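Local structure of alcohol oxidase (Myceliophthora thermophila, 6F74) at residues S197-S202 with H301-P306; L255-V260 with S487-A492. The protein binds FAD and, as a VAO-type flavoprotein oxidase, probably oxidises its substrate, perhaps an alcohol, with oxygen. One frame throughout, in Å; residues are numbered along the deposited sequence.

Contact 1 (S197-S202 with H301-P306); sequences SGWTGS and HIKVHP
The indole of Trp199 lies with one face against the aliphatic chain of Lys303. CG of Lys303 sits over the centre of the ring system, in a CH-pi contact 3.6 Å from the centroid of the five-membered ring of Trp199 and 13° off its normal, while CD and CE run on over the CD2-CE3 side of the indole. Trp199 CG stands anti to the backbone N (chi1 -179°), on a CB that points toward the strand segment. Gly201 N lies against the opposite face, toward the rim, an approach that the absence of a side chain on this glycine permits. At the ring edge Trp199 CZ2 meets Val304 O at 3.4 Å. The six-membered ring also turns its edge to the face of His305 in an offset edge-to-face pair, planes at 62°.

Ser202 O fixes the indole at its polar corner. Trp199 NE1 donates to Ser202 O at 2.8 Å, and Val304 N donates to the same Ser202 O at 3.2 Å, from opposite faces of the carbonyl plane. Beside this, Ser202 CB packs on Val304 CG2 at 3.7 Å.

Lys303 NZ is bonded to Asp258 O and His305 NE2 to Gln259 OE1. The loop folds over the end of strand 296-306 just before strand 203-208, its antiparallel partner, while Leu261 of strand 260-266, with which strand 296-306 also pairs, touches both Trp199 and Lys303.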
loop_
_atom_site.group_PDB
_atom_site.type_symbol
_atom_site.label_atom_id
_atom_site.label_comp_id
_atom_site.label_asym_id
_atom_site.label_seq_id
_atom_site.Cartn_x
_atom_site.Cartn_y
_atom_site.Cartn_z
ATOM N N SER A 197 21.194 4.572 16.224
ATOM C CA SER A 197 20.122 3.579 16.099
ATOM C C SER A 197 20.107 2.580 17.225
ATOM O O SER A 197 19.039 2.003 17.523
ATOM C CB SER A 197 20.246 2.794 14.792
ATOM O OG SER A 197 21.365 1.923 14.839
ATOM N N GLY A 198 21.291 2.304 17.792
ATOM C CA GLY A 198 21.437 1.287 18.825
ATOM C C GLY A 198 21.392 -0.128 18.248
ATOM O O GLY A 198 21.322 -1.102 19.005
ATOM N N TRP A 199 21.444 -0.246 16.911
ATOM C CA TRP A 199 21.228 -1.516 16.235
ATOM C C TRP A 199 22.574 -2.103 15.851
ATOM O O TRP A 199 23.274 -1.531 15.012
ATOM C CB TRP A 199 20.366 -1.326 14.984
ATOM C CG TRP A 199 20.090 -2.616 14.237
ATOM C CD1 TRP A 199 20.622 -3.005 13.036
ATOM C CD2 TRP A 199 19.211 -3.668 14.645
ATOM N NE1 TRP A 199 20.138 -4.239 12.676
ATOM C CE2 TRP A 199 19.268 -4.669 13.644
ATOM C CE3 TRP A 199 18.393 -3.868 15.768
ATOM C CZ2 TRP A 199 18.527 -5.850 13.725
ATOM C CZ3 TRP A 199 17.655 -5.055 15.852
ATOM C CH2 TRP A 199 17.760 -6.037 14.847
ATOM N N THR A 200 22.919 -3.250 16.451
ATOM C CA THR A 200 24.172 -3.933 16.095
ATOM C C THR A 200 23.874 -5.317 15.494
ATOM O O THR A 200 24.759 -6.192 15.435
ATOM C CB THR A 200 25.092 -4.047 17.311
ATOM O OG1 THR A 200 24.333 -4.658 18.370
ATOM C CG2 THR A 200 25.704 -2.650 17.707
ATOM N N GLY A 201 22.629 -5.498 15.042
ATOM C CA GLY A 201 22.244 -6.700 14.328
ATOM C C GLY A 201 22.557 -6.579 12.861
ATOM O O GLY A 201 23.238 -5.626 12.424
ATOM N N SER A 202 22.062 -7.551 12.091
ATOM C CA SER A 202 22.299 -7.586 10.657
ATOM C C SER A 202 21.432 -6.565 9.909
ATOM O O SER A 202 20.478 -5.991 10.468
ATOM C CB SER A 202 22.061 -9.000 10.117
ATOM O OG SER A 202 22.910 -9.964 10.716
ATOM N N HIS A 301 18.815 1.263 4.078
ATOM C CA HIS A 301 19.279 0.120 4.832
ATOM C C HIS A 301 18.131 -0.291 5.762
ATOM O O HIS A 301 17.566 0.574 6.430
ATOM C CB HIS A 301 20.484 0.494 5.681
ATOM C CG HIS A 301 21.748 0.712 4.913
ATOM N ND1 HIS A 301 21.872 1.633 3.891
ATOM C CD2 HIS A 301 22.976 0.178 5.093
ATOM C CE1 HIS A 301 23.129 1.640 3.458
ATOM N NE2 HIS A 301 23.818 0.756 4.165
ATOM N N ILE A 302 17.808 -1.592 5.821
ATOM C CA ILE A 302 16.797 -2.127 6.735
ATOM C C ILE A 302 17.401 -3.101 7.743
ATOM O O ILE A 302 18.297 -3.866 7.405
ATOM C CB ILE A 302 15.625 -2.844 6.006
ATOM C CG1 ILE A 302 16.142 -3.929 5.059
ATOM C CG2 ILE A 302 14.760 -1.828 5.266
ATOM C CD1 ILE A 302 15.093 -4.926 4.607
ATOM N N LYS A 303 16.875 -3.086 8.968
ATOM C CA LYS A 303 17.124 -4.157 9.932
ATOM C C LYS A 303 16.629 -5.461 9.344
ATOM O O LYS A 303 15.560 -5.507 8.703
ATOM C CB LYS A 303 16.353 -3.930 11.228
ATOM C CG LYS A 303 16.773 -2.746 12.032
ATOM C CD LYS A 303 15.929 -2.632 13.300
ATOM C CE LYS A 303 16.093 -1.286 13.998
ATOM N NZ LYS A 303 14.728 -0.864 14.571
ATOM N N VAL A 304 17.411 -6.513 9.534
ATOM C CA VAL A 304 16.931 -7.880 9.296
ATOM C C VAL A 304 17.173 -8.681 10.563
ATOM O O VAL A 304 18.013 -8.321 11.388
ATOM C CB VAL A 304 17.509 -8.542 8.028
ATOM C CG1 VAL A 304 16.999 -7.795 6.816
ATOM C CG2 VAL A 304 19.029 -8.607 8.030
ATOM N N HIS A 305 16.392 -9.744 10.730
ATOM C CA HIS A 305 16.223 -10.389 12.019
ATOM C C HIS A 305 16.565 -11.872 11.960
ATOM O O HIS A 305 16.324 -12.495 10.937
ATOM C CB HIS A 305 14.776 -10.174 12.466
ATOM C CG HIS A 305 14.419 -8.734 12.620
ATOM N ND1 HIS A 305 14.612 -8.037 13.792
ATOM C CD2 HIS A 305 13.915 -7.848 11.731
ATOM C CE1 HIS A 305 14.239 -6.784 13.613
ATOM N NE2 HIS A 305 13.815 -6.638 12.370
ATOM N N PRO A 306 17.083 -12.445 13.061
ATOM C CA PRO A 306 17.387 -13.880 13.075
ATOM C C PRO A 306 16.194 -14.727 12.624
ATOM O O PRO A 306 15.055 -14.418 12.976
ATOM C CB PRO A 306 17.696 -14.167 14.563
ATOM C CG PRO A 306 18.082 -12.841 15.150
ATOM C CD PRO A 306 17.250 -11.834 14.397
#

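Contact 2 (L255-V260 with S487-A492); sequences LGADQV and SGLHPA
An ST turn at Ser487 to Leu489 meets the short, weakly bonded helix 256-259 of the FAD-binding domain, and the contact joins that helix to the loop between helix 477-480 and strand 498-503. Asp258 and Ser487 touch through their polar ends, whereas Leu489 packs on the apolar side chains of Leu255 and Ala257. Ser487 OG donates at 2.7 Å to Asp258 OD1, which receives it on its syn lone pair. The same OG accepts from Leu489 N, so one small side chain both closes its own turn and grips the helix. Serine suits the place because its short hydroxyl can do both at once: Ser487 OG, anti to the backbone N (chi1 -177°), is placed where Leu489 N and Asp258 OD1 both reach it.

The carboxylate is buried, but charges meet it on both oxygens: Arg288 forms a salt bridge with OD1 and Arg494 with OD2. These two guanidinium groups would be expected to keep Asp258 ionised. Arg288 also binds Ala257 O, so it ties side chain and backbone of the helix together.

Leu489 fills the apolar part. Its CG lies anti to the carbonyl carbon (chi1 -85°), and both methyls touch Leu255, CD2 also resting on Ala257 and CD1 on the Asp258 carboxylate. Leu489 CD2 is 3.8 Å from Ala257 CB and 4.0 Å from Leu255 CD1. A small alanine lets the leucine come close to the helix at this point, while the longer Leu255 borders the same branch. Leu489 CD1 lies 4.0 Å from Leu255 CB; it also meets the Asp258 carboxylate tip to tip, with Leu489 CD1 3.2 Å from Asp258 OD2.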
loop_
_atom_site.group_PDB
_atom_site.type_symbol
_atom_site.label_atom_id
_atom_site.label_comp_id
_atom_site.label_asym_id
_atom_site.label_seq_id
_atom_site.Cartn_x
_atom_site.Cartn_y
_atom_site.Cartn_z
ATOM N N LEU A 255 6.844 -2.499 12.326
ATOM C CA LEU A 255 6.363 -2.075 11.018
ATOM C C LEU A 255 7.530 -1.711 10.108
ATOM O O LEU A 255 8.631 -1.433 10.568
ATOM C CB LEU A 255 5.417 -0.873 11.102
ATOM C CG LEU A 255 3.886 -1.021 11.288
ATOM C CD1 LEU A 255 3.167 0.118 10.607
ATOM C CD2 LEU A 255 3.249 -2.302 10.829
ATOM N N GLY A 256 7.244 -1.696 8.807
ATOM C CA GLY A 256 8.244 -1.438 7.776
ATOM C C GLY A 256 8.994 -0.133 7.970
ATOM O O GLY A 256 10.213 -0.061 7.861
ATOM N N ALA A 257 8.251 0.899 8.285
ATOM C CA ALA A 257 8.839 2.217 8.569
ATOM C C ALA A 257 9.895 2.151 9.635
ATOM O O ALA A 257 10.890 2.855 9.551
ATOM C CB ALA A 257 7.778 3.203 8.982
ATOM N N ASP A 258 9.681 1.318 10.642
ATOM C CA ASP A 258 10.641 1.177 11.728
ATOM C C ASP A 258 11.803 0.228 11.462
ATOM O O ASP A 258 12.702 0.154 12.267
ATOM C CB ASP A 258 9.901 0.828 13.036
ATOM C CG ASP A 258 9.117 2.007 13.596
ATOM O OD1 ASP A 258 9.432 3.182 13.235
ATOM O OD2 ASP A 258 8.210 1.751 14.412
ATOM N N GLN A 259 11.777 -0.467 10.330
ATOM C CA GLN A 259 12.930 -1.234 9.862
ATOM C C GLN A 259 14.007 -0.353 9.256
ATOM O O GLN A 259 15.167 -0.740 9.213
ATOM C CB GLN A 259 12.500 -2.304 8.854
ATOM C CG GLN A 259 11.421 -3.263 9.359
ATOM C CD GLN A 259 11.768 -3.970 10.638
ATOM O OE1 GLN A 259 12.915 -4.237 10.921
ATOM N NE2 GLN A 259 10.746 -4.338 11.388
ATOM N N VAL A 260 13.636 0.846 8.823
ATOM C CA VAL A 260 14.546 1.711 8.081
ATOM C C VAL A 260 15.583 2.303 9.035
ATOM O O VAL A 260 15.248 3.028 9.959
ATOM C CB VAL A 260 13.798 2.841 7.337
ATOM C CG1 VAL A 260 14.765 3.677 6.494
ATOM C CG2 VAL A 260 12.708 2.279 6.436
ATOM N N SER A 487 11.204 7.634 14.996
ATOM C CA SER A 487 10.116 7.213 14.124
ATOM C C SER A 487 9.080 8.295 13.872
ATOM O O SER A 487 8.779 9.095 14.755
ATOM C CB SER A 487 9.406 6.016 14.738
ATOM O OG SER A 487 8.399 5.562 13.884
ATOM N N GLY A 488 8.521 8.284 12.666
ATOM C CA GLY A 488 7.434 9.172 12.288
ATOM C C GLY A 488 6.064 8.525 12.217
ATOM O O GLY A 488 5.146 9.126 11.655
ATOM N N LEU A 489 5.908 7.323 12.803
ATOM C CA LEU A 489 4.693 6.542 12.601
ATOM C C LEU A 489 3.559 7.140 13.392
ATOM O O LEU A 489 3.730 7.508 14.552
ATOM C CB LEU A 489 4.860 5.070 13.002
ATOM C CG LEU A 489 5.455 4.112 11.963
ATOM C CD1 LEU A 489 5.750 2.790 12.620
ATOM C CD2 LEU A 489 4.503 3.900 10.789
ATOM N N HIS A 490 2.399 7.230 12.741
ATOM C CA HIS A 490 1.136 7.632 13.391
ATOM C C HIS A 490 1.049 7.022 14.799
ATOM O O HIS A 490 1.181 5.803 14.946
ATOM C CB HIS A 490 -0.035 7.154 12.541
ATOM C CG HIS A 490 -1.336 7.841 12.829
ATOM N ND1 HIS A 490 -1.870 7.944 14.100
ATOM C CD2 HIS A 490 -2.245 8.380 11.989
ATOM C CE1 HIS A 490 -3.028 8.583 14.029
ATOM N NE2 HIS A 490 -3.288 8.837 12.754
ATOM N N PRO A 491 0.894 7.869 15.847
ATOM C CA PRO A 491 0.740 7.376 17.224
ATOM C C PRO A 491 -0.237 6.188 17.422
ATOM O O PRO A 491 0.055 5.264 18.199
ATOM C CB PRO A 491 0.214 8.599 17.958
ATOM C CG PRO A 491 0.797 9.754 17.226
ATOM C CD PRO A 491 0.873 9.338 15.798
ATOM N N ALA A 492 -1.378 6.226 16.737
ATOM C CA ALA A 492 -2.379 5.169 16.860
ATOM C C ALA A 492 -1.834 3.755 16.614
ATOM O O ALA A 492 -2.328 2.802 17.188
ATOM C CB ALA A 492 -3.555 5.449 15.943
#

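Overall arrangement
Contacts 1 and 2 lie with centres about 15 Å apart and meet directly through Gln259. Gln259 O accepts from Lys303 N at 2.9 Å, so segment 255-260 is bonded to the strand that carries contact 1. Along the chain the segments alternate, 255-260 falling between the two halves of contact 1. Contact 2 is the nearer to the cofactor: the side chain of Leu255 is about 7 Å from the FAD and about 4 Å from that of His246, an FAD-binding residue. In contact 1 the side chain of Ile302 is about 13 Å from the FAD.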